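Local coordinates for erythrocyte membrane protein 1 (Plasmodium falciparum, PDB 6S8T) that probably binds the host receptor ICAM-1 through this DBLbeta domain, helping infected erythrocytes adhere to host cells, at residues Y12-A16 and Y420-E424. Sequence-based numbering, arbitrary orientation.
Sequences YPAIA and YIHQE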
loop_
_atom_site.group_PDB
_atom_site.type_symbol
_atom_site.label_atom_id
_atom_site.label_comp_id
_atom_site.label_asym_id
_atom_site.label_seq_id
_atom_site.Cartn_x
_atom_site.Cartn_y
_atom_site.Cartn_z
ATOM N N TYR A 12 6.202 19.024 15.290
ATOM C CA TYR A 12 7.269 18.084 14.960
ATOM C C TYR A 12 7.299 17.844 13.454
ATOM O O TYR A 12 6.247 17.596 12.852
ATOM C CB TYR A 12 7.061 16.766 15.691
ATOM C CG TYR A 12 8.333 16.028 16.035
ATOM C CD1 TYR A 12 9.000 16.277 17.228
ATOM C CD2 TYR A 12 8.860 15.075 15.174
ATOM C CE1 TYR A 12 10.160 15.603 17.551
ATOM C CE2 TYR A 12 10.019 14.396 15.487
ATOM C CZ TYR A 12 10.666 14.663 16.678
ATOM O OH TYR A 12 11.822 13.986 16.992
ATOM N N PRO A 13 8.466 17.902 12.816
ATOM C CA PRO A 13 8.507 17.775 11.355
ATOM C C PRO A 13 8.206 16.354 10.900
ATOM O O PRO A 13 8.602 15.378 11.541
ATOM C CB PRO A 13 9.943 18.179 11.006
ATOM C CG PRO A 13 10.727 17.830 12.227
ATOM C CD PRO A 13 9.807 18.099 13.394
ATOM N N ALA A 14 7.492 16.252 9.780
ATOM C CA ALA A 14 7.220 14.967 9.148
ATOM C C ALA A 14 8.397 14.599 8.256
ATOM O O ALA A 14 8.730 15.342 7.327
ATOM C CB ALA A 14 5.924 15.034 8.341
ATOM N N ILE A 15 9.033 13.461 8.530
ATOM C CA ILE A 15 10.334 13.157 7.952
ATOM C C ILE A 15 10.364 11.843 7.184
ATOM O O ILE A 15 11.422 11.474 6.667
ATOM C CB ILE A 15 11.434 13.168 9.031
ATOM C CG1 ILE A 15 11.140 12.133 10.116
ATOM C CG2 ILE A 15 11.544 14.547 9.653
ATOM C CD1 ILE A 15 12.031 12.274 11.337
ATOM N N ALA A 16 9.239 11.131 7.076
ATOM C CA ALA A 16 9.249 9.849 6.373
ATOM C C ALA A 16 9.691 10.008 4.923
ATOM O O ALA A 16 10.471 9.193 4.414
ATOM C CB ALA A 16 7.869 9.192 6.442
ATOM N N TYR A 420 2.746 7.999 14.435
ATOM C CA TYR A 420 3.097 7.936 13.020
ATOM C C TYR A 420 1.934 8.390 12.140
ATOM O O TYR A 420 2.138 9.116 11.159
ATOM C CB TYR A 420 3.527 6.513 12.645
ATOM C CG TYR A 420 4.187 6.410 11.281
ATOM C CD1 TYR A 420 3.427 6.377 10.109
ATOM C CD2 TYR A 420 5.571 6.349 11.164
ATOM C CE1 TYR A 420 4.037 6.290 8.864
ATOM C CE2 TYR A 420 6.186 6.261 9.931
ATOM C CZ TYR A 420 5.420 6.232 8.786
ATOM O OH TYR A 420 6.042 6.147 7.566
ATOM N N ILE A 421 0.709 7.973 12.475
ATOM C CA ILE A 421 -0.456 8.355 11.675
ATOM C C ILE A 421 -0.655 9.867 11.712
ATOM O O ILE A 421 -0.892 10.504 10.681
ATOM C CB ILE A 421 -1.715 7.606 12.158
ATOM C CG1 ILE A 421 -1.626 6.116 11.822
ATOM C CG2 ILE A 421 -2.982 8.224 11.561
ATOM C CD1 ILE A 421 -1.508 5.822 10.342
ATOM N N HIS A 422 -0.555 10.465 12.898
ATOM C CA HIS A 422 -0.747 11.908 12.995
ATOM C C HIS A 422 0.394 12.699 12.369
ATOM O O HIS A 422 0.222 13.895 12.109
ATOM C CB HIS A 422 -0.943 12.315 14.458
ATOM C CG HIS A 422 -2.282 11.932 15.012
ATOM N ND1 HIS A 422 -3.456 12.529 14.605
ATOM C CD2 HIS A 422 -2.634 11.005 15.936
ATOM C CE1 HIS A 422 -4.472 11.989 15.254
ATOM N NE2 HIS A 422 -4.001 11.062 16.068
ATOM N N GLN A 423 1.539 12.067 12.108
ATOM C CA GLN A 423 2.653 12.740 11.450
ATOM C C GLN A 423 2.612 12.591 9.933
ATOM O O GLN A 423 2.927 13.544 9.212
ATOM C CB GLN A 423 3.988 12.203 11.978
ATOM C CG GLN A 423 4.353 12.683 13.373
ATOM C CD GLN A 423 4.732 14.151 13.406
ATOM O OE1 GLN A 423 4.147 14.937 14.148
ATOM N NE2 GLN A 423 5.721 14.527 12.602
ATOM N N GLU A 424 2.228 11.414 9.432
ATOM C CA GLU A 424 2.322 11.107 8.013
ATOM C C GLU A 424 0.994 10.757 7.358
ATOM O O GLU A 424 0.946 10.646 6.126
ATOM C CB GLU A 424 3.297 9.940 7.784
ATOM C CG GLU A 424 4.633 10.087 8.503
ATOM C CD GLU A 424 5.505 11.171 7.898
ATOM O OE1 GLU A 424 5.215 11.600 6.757
ATOM O OE2 GLU A 424 6.482 11.591 8.560
HETATM O O HOH W 1 3.757 17.408 14.801
#
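Gln-423 and Glu-424 both set CG anti to their own carbonyl carbon and then bend at chi2 (-71° in each), which carries their polar ends across to the backbone of Tyr-12 to Ala-16. The Gln-423 amide lies beside Tyr-12. Its NE2 donates to Tyr-12 O at 3.1 Å, and the bond is nearly straight (166°). Tyr-12 O lies in the plane of the Gln-423 amide, but NE2 stands above the plane of the Tyr-12 carbonyl. NE2 also sits near the edge of the Tyr-12 ring, with the ring and amide planes almost perpendicular. The other end of the amide is held by water 1, which donates to Gln-423 OE1 at 2.6 Å and accepts from Tyr-12 N. Gln-423 thus meets Tyr-12 O directly and Tyr-12 N through the water, and the two links probably set the rotation of the Gln-423 amide.

Glu-424 OE2 receives Ala-16 N at 3.2 Å from above the carboxylate plane. Ile-15 N makes a second, weak bond to the same oxygen. Tyr-414 OH is hydrogen-bonded to both Glu-424 OE2 and Ile-15 N. Ile-15 is the N-cap residue of helix 16-32, so the carboxylate meets N-H groups at a helix start, where the helix dipole would probably favour its negative charge. The Ala-16 methyl packs on the carboxylate, with CB 3.4 Å from Glu-424 CD. Ala-14 CB touches both Gln-423 O and Glu-424 OE2, at 3.5 Å each. Glu-424 CG sits above one face of the Tyr-420 ring, toward its rim, and the Tyr-420 OH reaches Ala-16 CB at 3.7 Å.

The contact joins the loop leading into helix 16-32 to the last turn of helix 417-424, two parts far apart in the sequence of this DBLbeta domain. Ile-15 turns to helix 388-402 at Leu-398 and Thr-402, while Tyr-420 packs against helices 293-319 and 335-372.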